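Local coordinates for protein Afp (Microbacterium arborescens, PDB 2YJK) that probably binds ferric iron and takes part in iron uptake as a twelve-subunit member of the Dps family with the ferritin fold, at residues Pro27-Met32 with Ala118-Leu123; Ala20-Leu25 with Ala125-Leu130; Trp105-Lys110 with Leu155-Leu159. One frame throughout, in Å; residues are numbered along the deposited sequence.

Contact 1 of 3, residues Pro27-Met32 with Ala118-Leu123; sequences PVVHKM and AALVDL
K31 lays its aliphatic chain over A118 and A119 before its amine reaches D122. Its CD lies 3.9 Å from CA of A119, and its CE packs on the methyl of A118. The chain is extended as far as CE. A bend at the last torsion (chi4 62°) then turns the amine toward the carboxylate. NZ of K31 stands 2.7 Å from OD2 of D122, in a hydrogen-bonded salt bridge. It meets this oxygen from almost straight beyond the end of its C-O bond. The two side chains cross at about a right angle. CB of P27 lies 3.7 Å from the same OD2, so the carboxylate has a proline ring beside it as well as the lysine.

The apolar half of the contact is formed by V28 and L123. Both methyls of V28 reach CD2 of L123, each at 3.8 Å, so this methyl sits in the fork of the valine. M32, one turn on from V28, touches A69 of helix 51-78.

The two helical segments run antiparallel at 164°, with their axes 9.4 Å apart. They belong to helices 15-45 and 105-130, two long helices of the ferritin four-helix bundle. V29 lies on another side of its helix and packs on W44 of a second subunit. The contact thus has two kinds of chemistry. Buried V28 and L123 join by apolar packing, while the partly exposed K31 and D122 pair by charge, and the salt bridge probably limits how freely the K31 side chain can move.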
loop_
_atom_site.group_PDB
_atom_site.type_symbol
_atom_site.label_atom_id
_atom_site.label_comp_id
_atom_site.label_asym_id
_atom_site.label_seq_id
_atom_site.Cartn_x
_atom_site.Cartn_y
_atom_site.Cartn_z
ATOM N N PRO C 27 -31.620 15.143 14.422
ATOM C CA PRO C 27 -32.480 14.392 13.466
ATOM C C PRO C 27 -31.617 13.833 12.339
ATOM O O PRO C 27 -31.885 12.764 11.784
ATOM C CB PRO C 27 -33.426 15.493 12.897
ATOM C CG PRO C 27 -33.474 16.570 14.048
ATOM C CD PRO C 27 -32.032 16.561 14.530
ATOM N N VAL C 28 -30.535 14.521 12.032
ATOM C CA VAL C 28 -29.563 13.969 11.080
ATOM C C VAL C 28 -28.899 12.675 11.557
ATOM O O VAL C 28 -28.818 11.683 10.804
ATOM C CB VAL C 28 -28.536 15.055 10.689
ATOM C CG1 VAL C 28 -27.489 14.506 9.711
ATOM C CG2 VAL C 28 -29.266 16.260 10.050
ATOM N N VAL C 29 -28.392 12.664 12.788
ATOM C CA VAL C 29 -27.787 11.478 13.328
ATOM C C VAL C 29 -28.797 10.315 13.237
ATOM O O VAL C 29 -28.419 9.192 12.812
ATOM C CB VAL C 29 -27.329 11.641 14.822
ATOM C CG1 VAL C 29 -26.885 10.288 15.380
ATOM C CG2 VAL C 29 -26.152 12.651 14.924
ATOM N N HIS C 30 -30.047 10.561 13.640
ATOM C CA HIS C 30 -31.023 9.450 13.683
ATOM C C HIS C 30 -31.375 8.911 12.284
ATOM O O HIS C 30 -31.485 7.696 12.098
ATOM C CB HIS C 30 -32.348 9.840 14.375
ATOM C CG HIS C 30 -32.252 10.023 15.854
ATOM N ND1 HIS C 30 -33.028 10.949 16.531
ATOM C CD2 HIS C 30 -31.494 9.414 16.795
ATOM C CE1 HIS C 30 -32.772 10.870 17.830
ATOM N NE2 HIS C 30 -31.826 9.966 18.011
ATOM N N LYS C 31 -31.573 9.806 11.320
ATOM C CA LYS C 31 -31.919 9.349 9.960
ATOM C C LYS C 31 -30.745 8.705 9.232
ATOM O O LYS C 31 -30.925 7.751 8.492
ATOM C CB LYS C 31 -32.492 10.498 9.142
ATOM C CG LYS C 31 -33.872 10.963 9.731
ATOM C CD LYS C 31 -34.591 11.795 8.763
ATOM C CE LYS C 31 -36.152 11.857 9.112
ATOM N NZ LYS C 31 -36.332 12.475 10.439
ATOM N N MET C 32 -29.550 9.223 9.445
ATOM C CA MET C 32 -28.364 8.600 8.870
ATOM C C MET C 32 -28.078 7.223 9.452
ATOM O O MET C 32 -27.664 6.348 8.745
ATOM C CB MET C 32 -27.201 9.488 9.085
ATOM C CG MET C 32 -27.178 10.732 8.118
ATOM S SD MET C 32 -27.395 10.325 6.337
ATOM C CE MET C 32 -28.933 11.092 6.096
ATOM N N ALA C 118 -36.292 12.207 3.067
ATOM C CA ALA C 118 -36.613 12.601 4.477
ATOM C C ALA C 118 -35.351 13.194 5.181
ATOM O O ALA C 118 -35.463 14.207 5.891
ATOM C CB ALA C 118 -37.151 11.392 5.303
ATOM N N ALA C 119 -34.173 12.580 4.961
ATOM C CA ALA C 119 -32.930 13.111 5.541
ATOM C C ALA C 119 -32.603 14.485 4.957
ATOM O O ALA C 119 -32.215 15.409 5.716
ATOM C CB ALA C 119 -31.779 12.162 5.353
ATOM N N LEU C 120 -32.808 14.638 3.648
ATOM C CA LEU C 120 -32.558 15.930 2.964
ATOM C C LEU C 120 -33.357 17.093 3.528
ATOM O O LEU C 120 -32.821 18.203 3.683
ATOM C CB LEU C 120 -32.757 15.855 1.432
ATOM C CG LEU C 120 -31.653 15.074 0.733
ATOM C CD1 LEU C 120 -32.002 14.846 -0.734
ATOM C CD2 LEU C 120 -30.280 15.795 0.866
ATOM N N VAL C 121 -34.632 16.863 3.822
ATOM C CA VAL C 121 -35.460 17.863 4.475
ATOM C C VAL C 121 -34.809 18.257 5.799
ATOM O O VAL C 121 -34.719 19.423 6.098
ATOM C CB VAL C 121 -36.949 17.341 4.699
ATOM C CG1 VAL C 121 -37.768 18.191 5.810
ATOM C CG2 VAL C 121 -37.706 17.305 3.358
ATOM N N ASP C 122 -34.336 17.302 6.586
ATOM C CA ASP C 122 -33.719 17.654 7.880
ATOM C C ASP C 122 -32.336 18.310 7.694
ATOM O O ASP C 122 -31.980 19.211 8.438
ATOM C CB ASP C 122 -33.645 16.453 8.807
ATOM C CG ASP C 122 -35.035 16.056 9.416
ATOM O OD1 ASP C 122 -35.951 16.926 9.693
ATOM O OD2 ASP C 122 -35.204 14.839 9.681
ATOM N N LEU C 123 -31.561 17.899 6.681
ATOM C CA LEU C 123 -30.294 18.612 6.399
ATOM C C LEU C 123 -30.537 20.089 5.985
ATOM O O LEU C 123 -29.800 21.008 6.420
ATOM C CB LEU C 123 -29.428 17.853 5.400
ATOM C CG LEU C 123 -28.776 16.596 5.999
ATOM C CD1 LEU C 123 -28.526 15.574 4.908
ATOM C CD2 LEU C 123 -27.479 16.949 6.767
#

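Contact 2 of 3, residues Ala20-Leu25 with Ala125-Leu130; sequences AAAQFL and AAIDGL
The ring of F24 lies with one face against the backbone of G129. CA of G129 sits 3.9 Å from the ring centroid and 25° off the normal, a CH-pi contact offset toward the rim. CG of Q23 covers the opposite face. The fit is close: a CB built on G129 would lie 2.3 Å from CZ of F24, a clash. The ring also has CE2 at 3.5 Å from O of G129. With CG set anti to the carbonyl carbon (chi1 -68°), F24 projects across to the other helix. Its CB meets CB of A126 at 3.7 Å.

F24 is a knob in the hole made by A125, A126, G129 and L130. L130 returns the fit, entering among A20, A21, F24 and L25. This is knobs-into-holes packing between helices 15-45 and 105-130 of the ferritin four-helix bundle. The segments run antiparallel at 158°. Replacing F24 by alanine is likely to open a gap over G129 and leave L130 without the ring that flanks it.

F24 and L130 lie alongside each other but point in opposing directions. CD2 of L130 lies 3.7 Å from CD2 of F24, and it also approaches O of A20. L25 adds looser apolar contacts to A126 and L130, and also touches R75 and I76 of helix 51-78. L130 also packs on Q138 of helix 135-156.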
loop_
_atom_site.group_PDB
_atom_site.type_symbol
_atom_site.label_atom_id
_atom_site.label_comp_id
_atom_site.label_asym_id
_atom_site.label_seq_id
_atom_site.Cartn_x
_atom_site.Cartn_y
_atom_site.Cartn_z
ATOM N N ALA C 20 -28.443 24.638 19.810
ATOM C CA ALA C 20 -28.784 24.620 18.370
ATOM C C ALA C 20 -28.140 23.453 17.565
ATOM O O ALA C 20 -28.777 22.805 16.706
ATOM C CB ALA C 20 -28.443 25.984 17.748
ATOM N N ALA C 21 -26.898 23.134 17.861
ATOM C CA ALA C 21 -26.328 21.999 17.200
ATOM C C ALA C 21 -27.159 20.805 17.529
ATOM O O ALA C 21 -27.490 20.060 16.618
ATOM C CB ALA C 21 -24.860 21.760 17.603
ATOM N N ALA C 22 -27.463 20.584 18.810
ATOM C CA ALA C 22 -28.161 19.362 19.175
ATOM C C ALA C 22 -29.519 19.345 18.501
ATOM O O ALA C 22 -29.995 18.316 18.011
ATOM C CB ALA C 22 -28.359 19.264 20.683
ATOM N N GLN C 23 -30.153 20.500 18.492
ATOM C CA GLN C 23 -31.454 20.598 17.927
ATOM C C GLN C 23 -31.469 20.266 16.446
ATOM O O GLN C 23 -32.368 19.574 16.007
ATOM C CB GLN C 23 -32.015 21.989 18.194
ATOM C CG GLN C 23 -33.290 22.280 17.433
ATOM C CD GLN C 23 -33.784 23.668 17.680
ATOM O OE1 GLN C 23 -34.876 24.034 17.212
ATOM N NE2 GLN C 23 -32.995 24.473 18.426
ATOM N N PHE C 24 -30.527 20.767 15.663
ATOM C CA PHE C 24 -30.593 20.577 14.197
ATOM C C PHE C 24 -29.842 19.354 13.691
ATOM O O PHE C 24 -30.207 18.748 12.668
ATOM C CB PHE C 24 -30.095 21.816 13.512
ATOM C CG PHE C 24 -30.996 22.983 13.688
ATOM C CD1 PHE C 24 -32.267 22.988 13.066
ATOM C CD2 PHE C 24 -30.580 24.107 14.429
ATOM C CE1 PHE C 24 -33.118 24.105 13.171
ATOM C CE2 PHE C 24 -31.453 25.244 14.562
ATOM C CZ PHE C 24 -32.710 25.225 13.953
ATOM N N LEU C 25 -28.809 18.964 14.425
ATOM C CA LEU C 25 -28.012 17.817 13.998
ATOM C C LEU C 25 -28.537 16.473 14.507
ATOM O O LEU C 25 -28.318 15.436 13.876
ATOM C CB LEU C 25 -26.574 18.014 14.400
ATOM C CG LEU C 25 -25.891 19.107 13.551
ATOM C CD1 LEU C 25 -24.403 19.194 13.986
ATOM C CD2 LEU C 25 -25.957 18.883 12.066
ATOM N N ALA C 125 -33.225 21.967 6.709
ATOM C CA ALA C 125 -33.516 22.655 7.973
ATOM C C ALA C 125 -32.251 22.966 8.843
ATOM O O ALA C 125 -32.144 24.040 9.428
ATOM C CB ALA C 125 -34.580 21.888 8.788
ATOM N N ALA C 126 -31.295 22.039 8.921
ATOM C CA ALA C 126 -30.088 22.342 9.727
ATOM C C ALA C 126 -29.283 23.459 9.094
ATOM O O ALA C 126 -28.856 24.335 9.782
ATOM C CB ALA C 126 -29.232 21.124 9.978
ATOM N N ILE C 127 -29.147 23.447 7.776
ATOM C CA ILE C 127 -28.371 24.465 7.063
ATOM C C ILE C 127 -28.997 25.839 7.244
ATOM O O ILE C 127 -28.284 26.799 7.532
ATOM C CB ILE C 127 -28.204 24.117 5.553
ATOM C CG1 ILE C 127 -27.348 22.856 5.435
ATOM C CG2 ILE C 127 -27.556 25.277 4.757
ATOM C CD1 ILE C 127 -27.570 22.124 4.160
ATOM N N ASP C 128 -30.317 25.928 7.087
ATOM C CA ASP C 128 -31.037 27.191 7.335
ATOM C C ASP C 128 -30.927 27.579 8.809
ATOM O O ASP C 128 -30.589 28.712 9.134
ATOM C CB ASP C 128 -32.536 27.101 6.920
ATOM C CG ASP C 128 -32.744 26.890 5.384
ATOM O OD1 ASP C 128 -31.821 27.209 4.590
ATOM O OD2 ASP C 128 -33.818 26.360 4.973
ATOM N N GLY C 129 -31.192 26.621 9.705
ATOM C CA GLY C 129 -31.297 26.910 11.148
ATOM C C GLY C 129 -29.958 27.229 11.820
ATOM O O GLY C 129 -29.934 27.926 12.822
ATOM N N LEU C 130 -28.855 26.744 11.249
ATOM C CA LEU C 130 -27.516 27.013 11.793
ATOM C C LEU C 130 -26.863 28.292 11.213
ATOM O O LEU C 130 -25.841 28.784 11.731
ATOM C CB LEU C 130 -26.595 25.770 11.633
ATOM C CG LEU C 130 -27.059 24.550 12.426
ATOM C CD1 LEU C 130 -26.425 23.221 12.009
ATOM C CD2 LEU C 130 -26.937 24.787 13.995
#

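Contact 3 of 3, residues Trp105-Lys110 with Leu155-Leu159; sequences WQDEIK and LLAHL
Segment 105-110 is the start of helix 105-130, and 155-159 lies at the C-terminal end of helix 135-156. Their residues pair in reverse order. CA of I109 is 6.0 Å from CA of L155, and CA of Q106 is 7.3 Å from CA of L159. No hydrogen bond joins the segments.

The CB of I109 is directed toward the other segment. The CG2 branch, anti to the backbone N, comes to 3.5 Å from O of L155 and also touches CB of L155. The other branch carries CD1 of I109 to CB of H158, at 3.8 Å, and the two side chains cross at about a right angle. The same O of L155 lies in the plane of the H158 imidazole, at its edge. It accepts a weak hydrogen bond from ND1 of H158, 3.5 Å long and bent to 145°.

These residues sit at one end of the ferritin four-helix bundle, where I54 of helix 51-78 also packs on I109 and H158. The edge of the W105 six-membered ring meets CB of H158, with CZ3 of W105 at 3.8 Å from that carbon. The amide of Q106 lies over one face of the indole.

The two methyls of L159 divide between neighbours. CD1 meets CG2 of I109 and CG of K110, each at 3.9 Å, while CD2 lies 4.0 Å from CB of Q106. S49 of a fourth subunit packs on both W105 and H158.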
loop_
_atom_site.group_PDB
_atom_site.type_symbol
_atom_site.label_atom_id
_atom_site.label_comp_id
_atom_site.label_asym_id
_atom_site.label_seq_id
_atom_site.Cartn_x
_atom_site.Cartn_y
_atom_site.Cartn_z
ATOM N N TRP C 105 -34.801 -4.786 -7.599
ATOM C CA TRP C 105 -33.939 -3.586 -7.443
ATOM C C TRP C 105 -34.623 -2.204 -7.623
ATOM O O TRP C 105 -34.231 -1.245 -6.952
ATOM C CB TRP C 105 -32.682 -3.694 -8.330
ATOM C CG TRP C 105 -33.004 -3.690 -9.812
ATOM C CD1 TRP C 105 -33.352 -4.780 -10.613
ATOM C CD2 TRP C 105 -33.018 -2.542 -10.669
ATOM N NE1 TRP C 105 -33.538 -4.351 -11.916
ATOM C CE2 TRP C 105 -33.366 -2.988 -11.971
ATOM C CE3 TRP C 105 -32.765 -1.185 -10.458
ATOM C CZ2 TRP C 105 -33.479 -2.107 -13.077
ATOM C CZ3 TRP C 105 -32.849 -0.300 -11.555
ATOM C CH2 TRP C 105 -33.210 -0.772 -12.857
ATOM N N GLN C 106 -35.581 -2.073 -8.552
ATOM C CA GLN C 106 -36.292 -0.795 -8.729
ATOM C C GLN C 106 -36.984 -0.371 -7.478
ATOM O O GLN C 106 -37.025 0.828 -7.185
ATOM C CB GLN C 106 -37.359 -0.803 -9.839
ATOM C CG GLN C 106 -36.809 -1.088 -11.220
ATOM C CD GLN C 106 -36.771 -2.618 -11.543
ATOM O OE1 GLN C 106 -36.842 -3.496 -10.644
ATOM N NE2 GLN C 106 -36.663 -2.932 -12.843
ATOM N N ASP C 107 -37.585 -1.329 -6.772
ATOM C CA ASP C 107 -38.395 -1.008 -5.606
ATOM C C ASP C 107 -37.512 -0.636 -4.427
ATOM O O ASP C 107 -37.834 0.293 -3.662
ATOM C CB ASP C 107 -39.291 -2.173 -5.251
ATOM C CG ASP C 107 -40.379 -2.427 -6.335
ATOM O OD1 ASP C 107 -41.048 -1.447 -6.802
ATOM O OD2 ASP C 107 -40.554 -3.623 -6.696
ATOM N N GLU C 108 -36.400 -1.364 -4.294
ATOM C CA GLU C 108 -35.408 -1.029 -3.286
ATOM C C GLU C 108 -34.898 0.429 -3.538
ATOM O O GLU C 108 -34.747 1.182 -2.636
ATOM C CB GLU C 108 -34.212 -2.018 -3.309
ATOM C CG GLU C 108 -34.488 -3.453 -2.898
ATOM C CD GLU C 108 -34.948 -3.644 -1.444
ATOM O OE1 GLU C 108 -35.094 -2.649 -0.682
ATOM O OE2 GLU C 108 -35.173 -4.821 -1.047
ATOM N N ILE C 109 -34.628 0.804 -4.776
ATOM C CA ILE C 109 -34.034 2.120 -5.013
ATOM C C ILE C 109 -35.109 3.138 -4.617
ATOM O O ILE C 109 -34.792 4.105 -3.923
ATOM C CB ILE C 109 -33.692 2.331 -6.467
ATOM C CG1 ILE C 109 -32.477 1.502 -6.840
ATOM C CG2 ILE C 109 -33.525 3.818 -6.784
ATOM C CD1 ILE C 109 -32.089 1.744 -8.259
ATOM N N LYS C 110 -36.353 2.942 -5.044
ATOM C CA LYS C 110 -37.432 3.865 -4.610
ATOM C C LYS C 110 -37.551 3.982 -3.114
ATOM O O LYS C 110 -37.704 5.095 -2.592
ATOM C CB LYS C 110 -38.838 3.516 -5.187
ATOM C CG LYS C 110 -38.927 3.593 -6.697
ATOM C CD LYS C 110 -40.269 3.010 -7.192
ATOM C CE LYS C 110 -40.510 3.399 -8.664
ATOM N NZ LYS C 110 -41.343 2.372 -9.426
ATOM N N LEU C 155 -28.607 6.719 -7.248
ATOM C CA LEU C 155 -29.764 5.859 -7.106
ATOM C C LEU C 155 -30.808 6.217 -8.146
ATOM O O LEU C 155 -31.228 5.357 -8.925
ATOM C CB LEU C 155 -30.296 5.909 -5.658
ATOM C CG LEU C 155 -29.381 5.168 -4.659
ATOM C CD1 LEU C 155 -29.510 5.698 -3.266
ATOM C CD2 LEU C 155 -29.603 3.645 -4.630
ATOM N N LEU C 156 -31.161 7.496 -8.241
ATOM C CA LEU C 156 -32.246 7.909 -9.100
ATOM C C LEU C 156 -31.914 7.796 -10.599
ATOM O O LEU C 156 -32.814 7.597 -11.390
ATOM C CB LEU C 156 -32.668 9.337 -8.767
ATOM C CG LEU C 156 -34.099 9.759 -8.508
ATOM C CD1 LEU C 156 -35.091 8.607 -8.014
ATOM C CD2 LEU C 156 -34.087 11.022 -7.578
ATOM N N ALA C 157 -30.636 7.917 -10.982
ATOM C CA ALA C 157 -30.265 7.882 -12.412
ATOM C C ALA C 157 -30.704 6.555 -13.083
ATOM O O ALA C 157 -30.913 6.523 -14.295
ATOM C CB ALA C 157 -28.699 8.128 -12.594
ATOM N N HIS C 158 -30.875 5.491 -12.280
ATOM C CA HIS C 158 -31.250 4.151 -12.764
ATOM C C HIS C 158 -32.720 4.047 -13.221
ATOM O O HIS C 158 -33.072 3.058 -13.844
ATOM C CB HIS C 158 -31.048 3.070 -11.700
ATOM C CG HIS C 158 -29.621 2.717 -11.449
ATOM N ND1 HIS C 158 -28.845 3.364 -10.502
ATOM C CD2 HIS C 158 -28.814 1.789 -12.037
ATOM C CE1 HIS C 158 -27.630 2.831 -10.500
ATOM N NE2 HIS C 158 -27.584 1.878 -11.426
ATOM N N LEU C 159 -33.563 5.010 -12.874
ATOM C CA LEU C 159 -35.004 4.892 -13.048
ATOM C C LEU C 159 -35.480 5.877 -14.157
ATOM O O LEU C 159 -36.656 5.882 -14.527
ATOM C CB LEU C 159 -35.740 5.178 -11.709
ATOM C CG LEU C 159 -35.558 4.361 -10.391
ATOM C CD1 LEU C 159 -36.324 5.011 -9.244
ATOM C CD2 LEU C 159 -35.939 2.866 -10.474
#

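Overall arrangement
Helix 15-45 carries the first halves of contacts 2 and 1, in that order. Helix 105-130 then begins with 105-110, the first half of contact 3. Further along it, 118-123 closes the loop of contact 1 and 125-130 closes the wider loop of contact 2, which encloses the first. Contact 3 closes last, when the chain reaches 155-159 at the end of helix 135-156. It crosses both other loops. All three contacts share helix 105-130. Contacts 1 and 2 tie it to helix 15-45 at neighbouring levels, with centres 11 Å apart. Contact 3 ties it to helix 135-156, on the opposite side of the chain's centre from contact 2.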